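PDB 3OC9: UDP-N-acetylglucosamine pyrophosphorylase from Entamoeba histolytica, which probably catalyses the transfer of a uridylyl group from UTP to N-acetyl-alpha-D-glucosamine 1-phosphate, giving UDP-N-acetylglucosamine and diphosphate. Local coordinates for residues I64-I68 against F69-S73; F313-F316 against P317-T320; V214-F218 against K219-V223; K391-G395 against K396-L400; K192-P196 against N197-Y201. One frame throughout, in Å; residues are numbered along the deposited sequence. Where two conformers were deposited one is given.

Contact 1. Residues I64-I68 against F69-S73; sequences IPKSI and FQMTS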
loop_
_atom_site.group_PDB
_atom_site.type_symbol
_atom_site.label_atom_id
_atom_site.label_comp_id
_atom_site.label_asym_id
_atom_site.label_seq_id
_atom_site.Cartn_x
_atom_site.Cartn_y
_atom_site.Cartn_z
ATOM N N ILE A 64 -3.228 -13.679 18.626
ATOM C CA ILE A 64 -4.429 -14.078 17.875
ATOM C C ILE A 64 -4.080 -13.991 16.375
ATOM O O ILE A 64 -4.043 -12.894 15.797
ATOM C CB ILE A 64 -5.661 -13.176 18.207
ATOM C CG1 ILE A 64 -5.921 -13.113 19.717
ATOM C CG2 ILE A 64 -6.912 -13.636 17.450
ATOM C CD1 ILE A 64 -6.175 -14.470 20.380
ATOM N N PRO A 65 -3.798 -15.144 15.731
ATOM C CA PRO A 65 -3.253 -15.089 14.362
ATOM C C PRO A 65 -4.276 -14.716 13.282
ATOM O O PRO A 65 -5.352 -15.332 13.214
ATOM C CB PRO A 65 -2.736 -16.515 14.119
ATOM C CG PRO A 65 -3.002 -17.288 15.402
ATOM C CD PRO A 65 -4.039 -16.535 16.162
ATOM N N LYS A 66 -3.917 -13.742 12.442
ATOM C CA LYS A 66 -4.755 -13.292 11.311
ATOM C C LYS A 66 -3.945 -13.057 10.027
ATOM O O LYS A 66 -2.782 -12.663 10.090
ATOM C CB LYS A 66 -5.523 -12.018 11.687
ATOM C CG LYS A 66 -6.482 -12.183 12.873
ATOM C CD LYS A 66 -7.195 -10.880 13.214
ATOM C CE LYS A 66 -8.084 -11.047 14.445
ATOM N NZ LYS A 66 -8.628 -9.742 14.954
ATOM N N SER A 67 -4.555 -13.309 8.861
ATOM C CA SER A 67 -3.897 -13.031 7.574
ATOM C C SER A 67 -3.872 -11.528 7.260
ATOM O O SER A 67 -4.649 -10.755 7.836
ATOM C CB SER A 67 -4.581 -13.764 6.405
ATOM O OG SER A 67 -5.876 -13.235 6.131
ATOM N N ILE A 68 -2.996 -11.139 6.331
ATOM C CA ILE A 68 -2.929 -9.737 5.841
ATOM C C ILE A 68 -4.293 -9.315 5.250
ATOM O O ILE A 68 -4.810 -8.221 5.562
ATOM C CB ILE A 68 -1.753 -9.547 4.815
ATOM C CG1 ILE A 68 -0.377 -9.783 5.494
ATOM C CG2 ILE A 68 -1.810 -8.168 4.137
ATOM C CD1 ILE A 68 0.813 -9.893 4.511
ATOM N N PHE A 69 -4.884 -10.176 4.411
ATOM C CA PHE A 69 -6.231 -9.914 3.854
ATOM C C PHE A 69 -7.304 -9.712 4.948
ATOM O O PHE A 69 -8.169 -8.830 4.797
ATOM C CB PHE A 69 -6.706 -11.023 2.885
ATOM C CG PHE A 69 -6.103 -10.975 1.465
ATOM C CD1 PHE A 69 -5.743 -9.775 0.841
ATOM C CD2 PHE A 69 -5.978 -12.165 0.732
ATOM C CE1 PHE A 69 -5.223 -9.767 -0.480
ATOM C CE2 PHE A 69 -5.476 -12.169 -0.586
ATOM C CZ PHE A 69 -5.084 -10.966 -1.184
ATOM N N GLN A 70 -7.269 -10.521 6.024
ATOM C CA GLN A 70 -8.212 -10.358 7.159
ATOM C C GLN A 70 -8.049 -8.990 7.891
ATOM O O GLN A 70 -9.062 -8.377 8.256
ATOM C CB GLN A 70 -8.133 -11.535 8.172
ATOM C CG GLN A 70 -9.129 -11.383 9.375
ATOM C CD GLN A 70 -9.246 -12.642 10.267
ATOM O OE1 GLN A 70 -8.611 -13.677 10.016
ATOM N NE2 GLN A 70 -10.080 -12.548 11.310
ATOM N N MET A 71 -6.802 -8.544 8.120
ATOM C CA MET A 71 -6.498 -7.211 8.703
ATOM C C MET A 71 -7.178 -6.073 7.910
ATOM O O MET A 71 -7.877 -5.196 8.474
ATOM C CB MET A 71 -4.978 -6.932 8.712
ATOM C CG MET A 71 -4.039 -8.049 9.187
ATOM S SD MET A 71 -3.283 -7.775 10.795
ATOM C CE MET A 71 -4.609 -8.341 11.853
ATOM N N THR A 72 -6.944 -6.075 6.590
ATOM C CA THR A 72 -7.559 -5.082 5.682
ATOM C C THR A 72 -9.103 -5.122 5.737
ATOM O O THR A 72 -9.753 -4.074 5.843
ATOM C CB THR A 72 -7.023 -5.227 4.209
ATOM O OG1 THR A 72 -5.584 -5.227 4.219
ATOM C CG2 THR A 72 -7.540 -4.076 3.301
ATOM N N SER A 73 -9.698 -6.326 5.698
ATOM C CA SER A 73 -11.160 -6.458 5.815
ATOM C C SER A 73 -11.707 -5.787 7.093
ATOM O O SER A 73 -12.720 -5.065 7.050
ATOM C CB SER A 73 -11.598 -7.947 5.760
ATOM O OG SER A 73 -11.198 -8.530 4.508
HETATM O O HOH W 1 -7.054 -15.133 8.592
#
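Lys66, Ile68 and Gln70 carry most of this contact, at the point where strand 66-67 gives way to helix 68-87. The Lys66 chain, extended beyond CG, crosses the Gln70 side chain at about a right angle, with Lys66 CG 3.8 Å from Gln70 CD. Gln70 reaches back because its CG is trans to the backbone N (chi1 -180°) and the chain stays straight to the amide. Ile68 contributes mainly backbone: its O takes the Thr72 N-H at 3.2 Å, 173° at the hydrogen, while its side chain turns away onto Leu60 of strand 59-60. Ser67 is the N-cap, OG accepting from Gln70 N at 3.1 Å, and OG is also bonded to Tyr111 OH; Ser67 O in turn takes Met71 N at 3.1 Å. A water bridges Ser67 N and Gln70 OE1, 2.6 Å from the latter. Beyond the contact, Lys66 NZ meets Gln405 and forms a salt bridge with Glu74, whose carboxylate also accepts from Gln70 NE2. Ser67 thus satisfies two early N-H groups of the helix, one with its side chain and one with its backbone, and the lysine's hydrocarbon chain is packed while its charge is paired.

Contact 2. Residues F313-F316 against P317-T320; sequences FDVF and PLAT
Pro317 follows Phe316 within a 3-10 turn of the loop between strands 305-309 and 322-326, and its ring closes the tight part of the contact. Pro317 N has no hydrogen for Asp314 O; Pro317 CD lies against that oxygen instead, 3.4 Å from it, and also packs on Phe316 CB. The Phe316 ring leads away from this turn, CG trans to the carbonyl carbon (chi1 -67°), and lies against Val235, Ile209 and Ile211; Phe313 CB sits over one of its faces, 3.9 Å above the plane and toward the rim. Two i to i+3 bonds draw the turn together, Leu318 N to Val315 O at 3.1 Å and Ala319 N to Phe316 O at 3.2 Å. The looser side is at the partly exposed Leu318, where CD2 is 4.2 Å from Val315 CG2. At the backbone, a water donates to both Phe316 O and Ala319 O, 2.8 Å from each of these oxygens.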
loop_
_atom_site.group_PDB
_atom_site.type_symbol
_atom_site.label_atom_id
_atom_site.label_comp_id
_atom_site.label_asym_id
_atom_site.label_seq_id
_atom_site.Cartn_x
_atom_site.Cartn_y
_atom_site.Cartn_z
ATOM N N PHE A 313 4.437 5.007 -10.881
ATOM C CA PHE A 313 4.867 6.380 -10.522
ATOM C C PHE A 313 5.360 7.220 -11.701
ATOM O O PHE A 313 5.485 8.455 -11.594
ATOM C CB PHE A 313 5.833 6.403 -9.303
ATOM C CG PHE A 313 6.998 5.445 -9.410
ATOM C CD1 PHE A 313 6.963 4.212 -8.752
ATOM C CD2 PHE A 313 8.132 5.773 -10.168
ATOM C CE1 PHE A 313 8.034 3.309 -8.846
ATOM C CE2 PHE A 313 9.225 4.879 -10.263
ATOM C CZ PHE A 313 9.168 3.639 -9.606
ATOM N N ASP A 314 5.605 6.584 -12.858
ATOM C CA ASP A 314 5.892 7.368 -14.073
ATOM C C ASP A 314 4.676 8.156 -14.594
ATOM O O ASP A 314 4.828 8.960 -15.519
ATOM C CB ASP A 314 6.499 6.487 -15.202
ATOM C CG ASP A 314 7.952 6.070 -14.919
ATOM O OD1 ASP A 314 8.728 6.864 -14.317
ATOM O OD2 ASP A 314 8.340 4.934 -15.313
ATOM N N VAL A 315 3.496 7.944 -13.986
ATOM C CA VAL A 315 2.284 8.728 -14.317
ATOM C C VAL A 315 2.226 10.104 -13.609
ATOM O O VAL A 315 1.505 11.000 -14.062
ATOM C CB VAL A 315 0.954 7.922 -14.103
ATOM C CG1 VAL A 315 0.406 8.068 -12.677
ATOM C CG2 VAL A 315 -0.102 8.362 -15.137
ATOM N N PHE A 316 3.024 10.280 -12.552
ATOM C CA PHE A 316 2.975 11.531 -11.746
ATOM C C PHE A 316 3.106 12.859 -12.547
ATOM O O PHE A 316 2.378 13.823 -12.242
ATOM C CB PHE A 316 3.969 11.521 -10.543
ATOM C CG PHE A 316 3.659 10.508 -9.420
ATOM C CD1 PHE A 316 2.522 9.681 -9.414
ATOM C CD2 PHE A 316 4.561 10.411 -8.339
ATOM C CE1 PHE A 316 2.295 8.753 -8.334
ATOM C CE2 PHE A 316 4.345 9.483 -7.251
ATOM C CZ PHE A 316 3.205 8.671 -7.245
ATOM N N PRO A 317 4.015 12.932 -13.565
ATOM C CA PRO A 317 4.154 14.233 -14.280
ATOM C C PRO A 317 2.965 14.627 -15.198
ATOM O O PRO A 317 2.904 15.779 -15.688
ATOM C CB PRO A 317 5.471 14.092 -15.075
ATOM C CG PRO A 317 5.858 12.643 -15.007
ATOM C CD PRO A 317 5.106 11.980 -13.883
ATOM N N LEU A 318 2.024 13.700 -15.408
ATOM C CA LEU A 318 0.778 14.015 -16.137
ATOM C C LEU A 318 -0.133 14.997 -15.369
ATOM O O LEU A 318 -0.877 15.792 -15.975
ATOM C CB LEU A 318 0.018 12.716 -16.488
ATOM C CG LEU A 318 -1.311 12.783 -17.277
ATOM C CD1 LEU A 318 -1.118 13.363 -18.677
ATOM C CD2 LEU A 318 -1.948 11.404 -17.369
ATOM N N ALA A 319 -0.082 14.946 -14.038
ATOM C CA ALA A 319 -0.935 15.809 -13.186
ATOM C C ALA A 319 -0.501 17.288 -13.099
ATOM O O ALA A 319 0.703 17.572 -13.096
ATOM C CB ALA A 319 -1.024 15.206 -11.779
ATOM N N THR A 320 -1.470 18.215 -12.996
ATOM C CA THR A 320 -1.165 19.647 -12.706
ATOM C C THR A 320 -1.536 20.097 -11.273
ATOM O O THR A 320 -1.123 21.188 -10.829
ATOM C CB THR A 320 -1.838 20.666 -13.702
ATOM O OG1 THR A 320 -3.262 20.566 -13.624
ATOM C CG2 THR A 320 -1.379 20.446 -15.154
HETATM O O HOH W 2 2.886 16.491 -11.617
#

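Contact 3. Residues V214-F218 against K219-V223; sequences VKKGF and KEEKV
Phe218 has its CG between the backbone N and the carbonyl carbon (chi1 63°), which folds the ring back over the chain that follows, while Glu221 stays extended, with CG trans to its own N (chi1 -174°), and runs back toward Gly217. The two side chains cross at about a right angle. Glu221 CB stands over the ring face in a CH-pi contact, 3.9 Å from the Phe218 centroid, and Glu221 N lies over the same ring, 3.5 Å above its plane and toward the rim. At the ring edge, in plane, Glu220 OE1 comes to 3.5 Å from Phe218 CD2, its chain bent at chi2. All this is built on a type I beta turn from Phe218 to Glu221, closed by Glu221 N to Phe218 O at 3.2 Å, in the surface loop that leads from strand 209-215 to strand 225-229. Spanning the turn, Glu221 OE1 accepts the Gly217 N-H at 2.9 Å, almost straight at 174° and nearly along the C-O axis, while OE2 of the same carboxylate is held by a salt bridge to Arg329. Lys216, extended in the opposite direction past Glu221, sends NZ toward Asn246, which it bonds, and the side chain makes a cation-pi contact with Phe254. A water 3.0 Å from Lys216 NZ accepts from it and donates to Glu221 O and Val223 O.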
loop_
_atom_site.group_PDB
_atom_site.type_symbol
_atom_site.label_atom_id
_atom_site.label_comp_id
_atom_site.label_asym_id
_atom_site.label_seq_id
_atom_site.Cartn_x
_atom_site.Cartn_y
_atom_site.Cartn_z
ATOM N N VAL A 214 7.524 10.072 3.745
ATOM C CA VAL A 214 8.290 10.140 5.008
ATOM C C VAL A 214 9.525 11.043 4.800
ATOM O O VAL A 214 10.167 10.996 3.743
ATOM C CB VAL A 214 8.718 8.715 5.540
ATOM C CG1 VAL A 214 7.487 7.894 5.973
ATOM C CG2 VAL A 214 9.591 7.905 4.478
ATOM N N LYS A 215 9.860 11.866 5.795
ATOM C CA LYS A 215 11.116 12.655 5.734
ATOM C C LYS A 215 12.385 11.776 5.731
ATOM O O LYS A 215 12.598 10.978 6.668
ATOM C CB LYS A 215 11.186 13.610 6.926
ATOM C CG LYS A 215 10.364 14.862 6.807
ATOM C CD LYS A 215 10.807 15.812 7.952
ATOM C CE LYS A 215 10.231 17.187 7.822
ATOM N NZ LYS A 215 10.463 17.982 9.085
ATOM N N LYS A 216 13.215 11.905 4.684
ATOM C CA LYS A 216 14.430 11.054 4.498
ATOM C C LYS A 216 15.345 11.096 5.740
ATOM O O LYS A 216 15.646 12.174 6.238
ATOM C CB LYS A 216 15.203 11.482 3.237
ATOM C CG LYS A 216 16.507 10.694 2.938
ATOM C CD LYS A 216 17.022 10.937 1.493
ATOM C CE LYS A 216 18.444 10.403 1.313
ATOM N NZ LYS A 216 18.791 10.396 -0.166
ATOM N N GLY A 217 15.759 9.926 6.220
ATOM C CA GLY A 217 16.514 9.803 7.494
ATOM C C GLY A 217 18.039 9.861 7.437
ATOM O O GLY A 217 18.680 10.330 8.399
ATOM N N PHE A 218 18.625 9.374 6.337
ATOM C CA PHE A 218 20.089 9.329 6.129
ATOM C C PHE A 218 20.411 9.139 4.634
ATOM O O PHE A 218 19.537 8.702 3.877
ATOM C CB PHE A 218 20.799 8.273 7.038
ATOM C CG PHE A 218 20.389 6.832 6.785
ATOM C CD1 PHE A 218 19.182 6.333 7.269
ATOM C CD2 PHE A 218 21.240 5.967 6.081
ATOM C CE1 PHE A 218 18.802 4.996 7.040
ATOM C CE2 PHE A 218 20.884 4.638 5.852
ATOM C CZ PHE A 218 19.659 4.143 6.323
ATOM N N LYS A 219 21.639 9.476 4.215
ATOM C CA LYS A 219 22.018 9.513 2.777
ATOM C C LYS A 219 21.801 8.189 2.016
ATOM O O LYS A 219 21.330 8.181 0.859
ATOM C CB LYS A 219 23.472 9.998 2.602
ATOM C CG LYS A 219 23.988 10.037 1.140
ATOM C CD LYS A 219 25.477 10.417 1.091
ATOM C CE LYS A 219 26.088 10.310 -0.310
ATOM N NZ LYS A 219 26.096 8.913 -0.868
ATOM N N GLU A 220 22.139 7.076 2.668
ATOM C CA GLU A 220 22.083 5.755 2.043
ATOM C C GLU A 220 20.756 5.015 2.258
ATOM O O GLU A 220 20.667 3.801 1.986
ATOM C CB GLU A 220 23.262 4.882 2.536
ATOM C CG GLU A 220 24.665 5.518 2.391
ATOM C CD GLU A 220 25.038 6.496 3.513
ATOM O OE1 GLU A 220 24.317 6.592 4.532
ATOM O OE2 GLU A 220 26.078 7.183 3.381
ATOM N N GLU A 221 19.726 5.713 2.746
ATOM C CA GLU A 221 18.405 5.086 2.923
ATOM C C GLU A 221 17.821 4.632 1.567
ATOM O O GLU A 221 17.807 5.416 0.621
ATOM C CB GLU A 221 17.427 6.025 3.661
ATOM C CG GLU A 221 16.089 5.345 3.993
ATOM C CD GLU A 221 15.033 6.250 4.592
ATOM O OE1 GLU A 221 15.282 7.441 4.855
ATOM O OE2 GLU A 221 13.907 5.754 4.791
ATOM N N LYS A 222 17.357 3.376 1.483
ATOM C CA LYS A 222 16.841 2.806 0.213
ATOM C C LYS A 222 15.388 3.218 -0.052
ATOM O O LYS A 222 14.463 2.398 0.034
ATOM C CB LYS A 222 16.963 1.265 0.194
ATOM C CG LYS A 222 18.316 0.701 0.629
ATOM C CD LYS A 222 19.388 0.906 -0.414
ATOM C CE LYS A 222 20.642 0.076 -0.119
ATOM N NZ LYS A 222 20.507 -1.336 -0.609
ATOM N N VAL A 223 15.204 4.500 -0.351
ATOM C CA VAL A 223 13.899 5.073 -0.682
ATOM C C VAL A 223 14.047 6.040 -1.886
ATOM O O VAL A 223 15.030 6.777 -1.976
ATOM C CB VAL A 223 13.261 5.774 0.579
ATOM C CG1 VAL A 223 14.008 7.059 0.971
ATOM C CG2 VAL A 223 11.794 6.056 0.364
HETATM O O HOH W 3 17.238 7.889 -0.497
#

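Contact 4. Residues K391-G395 against K396-L400; sequences KEFKG and KTIQL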
loop_
_atom_site.group_PDB
_atom_site.type_symbol
_atom_site.label_atom_id
_atom_site.label_comp_id
_atom_site.label_asym_id
_atom_site.label_seq_id
_atom_site.Cartn_x
_atom_site.Cartn_y
_atom_site.Cartn_z
ATOM N N LYS A 391 -12.146 4.881 24.629
ATOM C CA LYS A 391 -12.576 5.885 25.629
ATOM C C LYS A 391 -12.959 5.298 26.992
ATOM O O LYS A 391 -12.838 5.982 28.021
ATOM C CB LYS A 391 -13.713 6.759 25.081
ATOM C CG LYS A 391 -13.253 7.688 23.969
ATOM C CD LYS A 391 -14.349 8.613 23.478
ATOM C CE LYS A 391 -13.737 9.676 22.576
ATOM N NZ LYS A 391 -14.732 10.688 22.121
ATOM N N GLU A 392 -13.391 4.040 26.999
ATOM C CA GLU A 392 -13.791 3.357 28.233
ATOM C C GLU A 392 -12.612 3.140 29.186
ATOM O O GLU A 392 -12.809 2.808 30.362
ATOM C CB GLU A 392 -14.506 2.030 27.920
ATOM C CG GLU A 392 -13.563 0.871 27.587
ATOM C CD GLU A 392 -14.260 -0.304 26.937
ATOM O OE1 GLU A 392 -14.320 -1.385 27.572
ATOM O OE2 GLU A 392 -14.746 -0.157 25.792
ATOM N N PHE A 393 -11.391 3.351 28.696
ATOM C CA PHE A 393 -10.198 3.150 29.530
ATOM C C PHE A 393 -9.597 4.441 30.111
ATOM O O PHE A 393 -8.513 4.407 30.701
ATOM C CB PHE A 393 -9.125 2.330 28.788
ATOM C CG PHE A 393 -9.625 1.025 28.221
ATOM C CD1 PHE A 393 -9.826 -0.084 29.042
ATOM C CD2 PHE A 393 -9.871 0.897 26.853
ATOM C CE1 PHE A 393 -10.275 -1.294 28.518
ATOM C CE2 PHE A 393 -10.328 -0.313 26.318
ATOM C CZ PHE A 393 -10.533 -1.409 27.150
ATOM N N LYS A 394 -10.285 5.576 29.955
ATOM C CA LYS A 394 -9.817 6.839 30.540
ATOM C C LYS A 394 -9.742 6.716 32.072
ATOM O O LYS A 394 -10.707 6.284 32.713
ATOM C CB LYS A 394 -10.729 8.011 30.146
ATOM C CG LYS A 394 -10.257 9.375 30.653
ATOM C CD LYS A 394 -11.113 10.531 30.120
ATOM C CE LYS A 394 -12.223 10.927 31.094
ATOM N NZ LYS A 394 -11.732 11.853 32.161
ATOM N N GLY A 395 -8.581 7.054 32.630
ATOM C CA GLY A 395 -8.346 6.984 34.083
ATOM C C GLY A 395 -8.135 5.593 34.662
ATOM O O GLY A 395 -8.104 5.431 35.888
ATOM N N LYS A 396 -7.989 4.588 33.801
ATOM C CA LYS A 396 -7.780 3.202 34.237
ATOM C C LYS A 396 -6.312 2.771 34.151
ATOM O O LYS A 396 -5.561 3.274 33.309
ATOM C CB LYS A 396 -8.667 2.239 33.436
ATOM C CG LYS A 396 -10.154 2.594 33.410
ATOM C CD LYS A 396 -10.799 2.482 34.788
ATOM C CE LYS A 396 -12.204 3.080 34.800
ATOM N NZ LYS A 396 -12.948 2.763 36.066
ATOM N N THR A 397 -5.906 1.846 35.026
ATOM C CA THR A 397 -4.523 1.332 35.045
ATOM C C THR A 397 -4.455 -0.059 34.404
ATOM O O THR A 397 -5.123 -0.993 34.853
ATOM C CB THR A 397 -3.895 1.353 36.496
ATOM O OG1 THR A 397 -3.653 2.709 36.896
ATOM C CG2 THR A 397 -2.562 0.607 36.542
ATOM N N ILE A 398 -3.666 -0.175 33.332
ATOM C CA ILE A 398 -3.544 -1.422 32.572
ATOM C C ILE A 398 -2.140 -2.018 32.693
ATOM O O ILE A 398 -1.147 -1.330 32.418
ATOM C CB ILE A 398 -3.863 -1.200 31.056
ATOM C CG1 ILE A 398 -5.276 -0.623 30.865
ATOM C CG2 ILE A 398 -3.668 -2.496 30.267
ATOM C CD1 ILE A 398 -5.531 -0.024 29.455
ATOM N N GLN A 399 -2.073 -3.298 33.067
ATOM C CA GLN A 399 -0.804 -4.033 33.189
ATOM C C GLN A 399 -0.670 -5.084 32.084
ATOM O O GLN A 399 -1.412 -6.070 32.071
ATOM C CB GLN A 399 -0.681 -4.689 34.587
ATOM C CG GLN A 399 0.581 -5.535 34.791
ATOM C CD GLN A 399 0.710 -6.099 36.213
ATOM O OE1 GLN A 399 0.641 -5.365 37.199
ATOM N NE2 GLN A 399 0.902 -7.406 36.311
ATOM N N LEU A 400 0.271 -4.867 31.156
ATOM C CA LEU A 400 0.478 -5.773 30.013
ATOM C C LEU A 400 0.835 -7.174 30.513
ATOM O O LEU A 400 1.469 -7.298 31.570
ATOM C CB LEU A 400 1.565 -5.232 29.056
ATOM C CG LEU A 400 1.362 -3.827 28.473
ATOM C CD1 LEU A 400 2.425 -3.505 27.408
ATOM C CD2 LEU A 400 -0.039 -3.703 27.869
HETATM O O HOH W 4 -6.080 3.676 37.752
#
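A type II beta turn from Phe393 to Lys396, closed by Lys396 N to Phe393 O at 3.1 Å and with Gly395 at its third position in a positive phi of 75° that glycine adopts readily, links the 3-10 segment 391-393 to strand 397-399. Lys396 covers the turn with its hydrocarbon chain rather than its charge: bent at chi2 (-66°), it lays both CB and CG against Phe393 O, CB 3.5 Å and CG 3.6 Å from that oxygen, after which the chain leads away. The contact is otherwise loose. Phe393 and Ile398 meet through an apolar touch of ring carbon CD1 on Ile398 CD1 at 4.3 Å, oblique to the ring, and Glu392 CG rests over the centre of one ring face, 3.6 Å above the plane. On the solvent side a water lies 2.7 Å from Thr397 OG1 and donates to Gly395 O at a longer 3.3 Å. Phe393 also meets Phe402 edge-to-face. Strand 397-399 pairs in parallel with strand 368-370, to which Lys396, Ile398 and Leu400 are tied by backbone bonds with Ile368 and Asp370, and the side chains of Ile398 and Leu400 turn onto helix 347-364 at Leu362 and Ile359.

Contact 5. Residues K192-P196 against N197-Y201; sequences KDVDP and NMIGY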
loop_
_atom_site.group_PDB
_atom_site.type_symbol
_atom_site.label_atom_id
_atom_site.label_comp_id
_atom_site.label_asym_id
_atom_site.label_seq_id
_atom_site.Cartn_x
_atom_site.Cartn_y
_atom_site.Cartn_z
ATOM N N LYS A 192 -3.284 2.858 6.901
ATOM C CA LYS A 192 -4.642 3.275 7.316
ATOM C C LYS A 192 -5.748 3.031 6.235
ATOM O O LYS A 192 -6.918 3.327 6.462
ATOM C CB LYS A 192 -4.658 4.751 7.810
ATOM C CG LYS A 192 -3.968 5.016 9.190
ATOM C CD LYS A 192 -4.052 6.542 9.523
ATOM C CE LYS A 192 -3.478 6.890 10.921
ATOM N NZ LYS A 192 -3.631 8.390 11.208
ATOM N N ASP A 193 -5.385 2.501 5.063
ATOM C CA ASP A 193 -6.392 2.190 4.018
ATOM C C ASP A 193 -7.114 3.471 3.569
ATOM O O ASP A 193 -6.417 4.440 3.231
ATOM C CB ASP A 193 -7.317 1.014 4.453
ATOM C CG ASP A 193 -6.532 -0.306 4.653
ATOM O OD1 ASP A 193 -5.619 -0.590 3.849
ATOM O OD2 ASP A 193 -6.810 -1.077 5.602
ATOM N N VAL A 194 -8.455 3.518 3.576
ATOM C CA VAL A 194 -9.190 4.742 3.143
ATOM C C VAL A 194 -9.227 5.784 4.302
ATOM O O VAL A 194 -10.245 5.956 4.991
ATOM C CB VAL A 194 -10.615 4.404 2.532
ATOM C CG1 VAL A 194 -11.330 5.671 1.980
ATOM C CG2 VAL A 194 -10.504 3.354 1.420
ATOM N N ASP A 195 -8.091 6.468 4.501
ATOM C CA ASP A 195 -7.841 7.349 5.671
ATOM C C ASP A 195 -8.728 8.610 5.581
ATOM O O ASP A 195 -8.526 9.417 4.673
ATOM C CB ASP A 195 -6.330 7.729 5.683
ATOM C CG ASP A 195 -5.935 8.682 6.829
ATOM O OD1 ASP A 195 -6.770 8.931 7.718
ATOM O OD2 ASP A 195 -4.778 9.205 6.828
ATOM N N PRO A 196 -9.701 8.799 6.515
ATOM C CA PRO A 196 -10.574 9.998 6.401
ATOM C C PRO A 196 -9.797 11.335 6.395
ATOM O O PRO A 196 -10.244 12.297 5.729
ATOM C CB PRO A 196 -11.509 9.907 7.634
ATOM C CG PRO A 196 -11.309 8.558 8.209
ATOM C CD PRO A 196 -10.062 7.926 7.645
ATOM N N ASN A 197 -8.682 11.401 7.145
ATOM C CA ASN A 197 -7.803 12.612 7.159
ATOM C C ASN A 197 -7.323 12.976 5.746
ATOM O O ASN A 197 -7.343 14.166 5.335
ATOM C CB ASN A 197 -6.571 12.408 8.087
ATOM C CG ASN A 197 -6.953 12.135 9.546
ATOM O OD1 ASN A 197 -7.377 13.045 10.267
ATOM N ND2 ASN A 197 -6.784 10.877 9.989
ATOM N N MET A 198 -6.912 11.950 5.000
ATOM C CA MET A 198 -6.360 12.129 3.630
ATOM C C MET A 198 -7.467 12.444 2.585
ATOM O O MET A 198 -7.280 13.301 1.695
ATOM C CB MET A 198 -5.535 10.857 3.277
ATOM C CG MET A 198 -4.909 10.808 1.882
ATOM S SD MET A 198 -4.210 9.141 1.600
ATOM C CE MET A 198 -3.108 9.544 0.252
ATOM N N ILE A 199 -8.621 11.764 2.695
ATOM C CA ILE A 199 -9.772 12.017 1.777
ATOM C C ILE A 199 -10.261 13.481 1.922
ATOM O O ILE A 199 -10.476 14.188 0.921
ATOM C CB ILE A 199 -10.952 11.006 2.034
ATOM C CG1 ILE A 199 -10.506 9.553 1.789
ATOM C CG2 ILE A 199 -12.265 11.399 1.257
ATOM C CD1 ILE A 199 -10.059 9.207 0.373
ATOM N N GLY A 200 -10.396 13.948 3.165
ATOM C CA GLY A 200 -10.804 15.343 3.414
ATOM C C GLY A 200 -9.791 16.390 2.927
ATOM O O GLY A 200 -10.170 17.437 2.360
ATOM N N TYR A 201 -8.507 16.094 3.116
ATOM C CA TYR A 201 -7.406 16.978 2.649
ATOM C C TYR A 201 -7.410 17.119 1.103
ATOM O O TYR A 201 -7.382 18.248 0.561
ATOM C CB TYR A 201 -6.054 16.461 3.196
ATOM C CG TYR A 201 -4.886 17.457 3.191
ATOM C CD1 TYR A 201 -4.766 18.420 4.196
ATOM C CD2 TYR A 201 -3.884 17.404 2.200
ATOM C CE1 TYR A 201 -3.679 19.327 4.226
ATOM C CE2 TYR A 201 -2.784 18.321 2.218
ATOM C CZ TYR A 201 -2.697 19.274 3.233
ATOM O OH TYR A 201 -1.636 20.193 3.261
#
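Asp195 OD1 takes two bonds from Asn197 at the start of helix 196-204, where Asp195 is the N-cap. With CG trans to its backbone N (chi1 178°), Asp195 brings OD1 to Asn197 ND2 at 3.0 Å, on the syn lone pair, and to Asn197 N at 3.2 Å, from above the carboxylate plane. Asn197 has chi1 -60° and turns its amide back over the cap, its plane 72° from that of the carboxylate. Asp195 O meanwhile receives Ile199 N at 3.1 Å. Next to the cap in sequence, Val194 CG1 touches Ile199 CG1 at 4.0 Å, and both side chains lie against Thr36 of strand 36-41. Lys192, extended along its length, ends with NZ 4.2 Å from Asn197 ND2; Glu386 OE2 joins the two, in a salt bridge with the lysine and a weak hydrogen bond from the amide. The other oxygen of Asp195, OD2, is paired with Lys212. The carboxylate is therefore held at both oxygens, and its negative charge at the helix N-terminus probably suits the helix dipole.

The five contacts follow one another in the chain as 1, 5, 3, 2 and 4, and only contacts 1 and 5 touch, through Thr72 CG2 and Asp193 OD2 at 3.8 Å. Both start helices, with centres about 21 Å apart. Contact 5 leads through helix 196-204 into strand 209-215, at whose end contact 3 lies; their nearest atoms are about 11 Å apart. Strands 36-41 and 209-215 belong to the central mixed sheet, consistent with the GT-A fold of this nucleotidyltransferase family. Phe316 and Ala319 of contact 2 pack on strand 209-215, and the nearest atoms of contacts 2 and 3 are about 9 Å apart. Contact 4 is peripheral, its centre about 47 Å from that of contact 2, on opposite sides of the chain's centre.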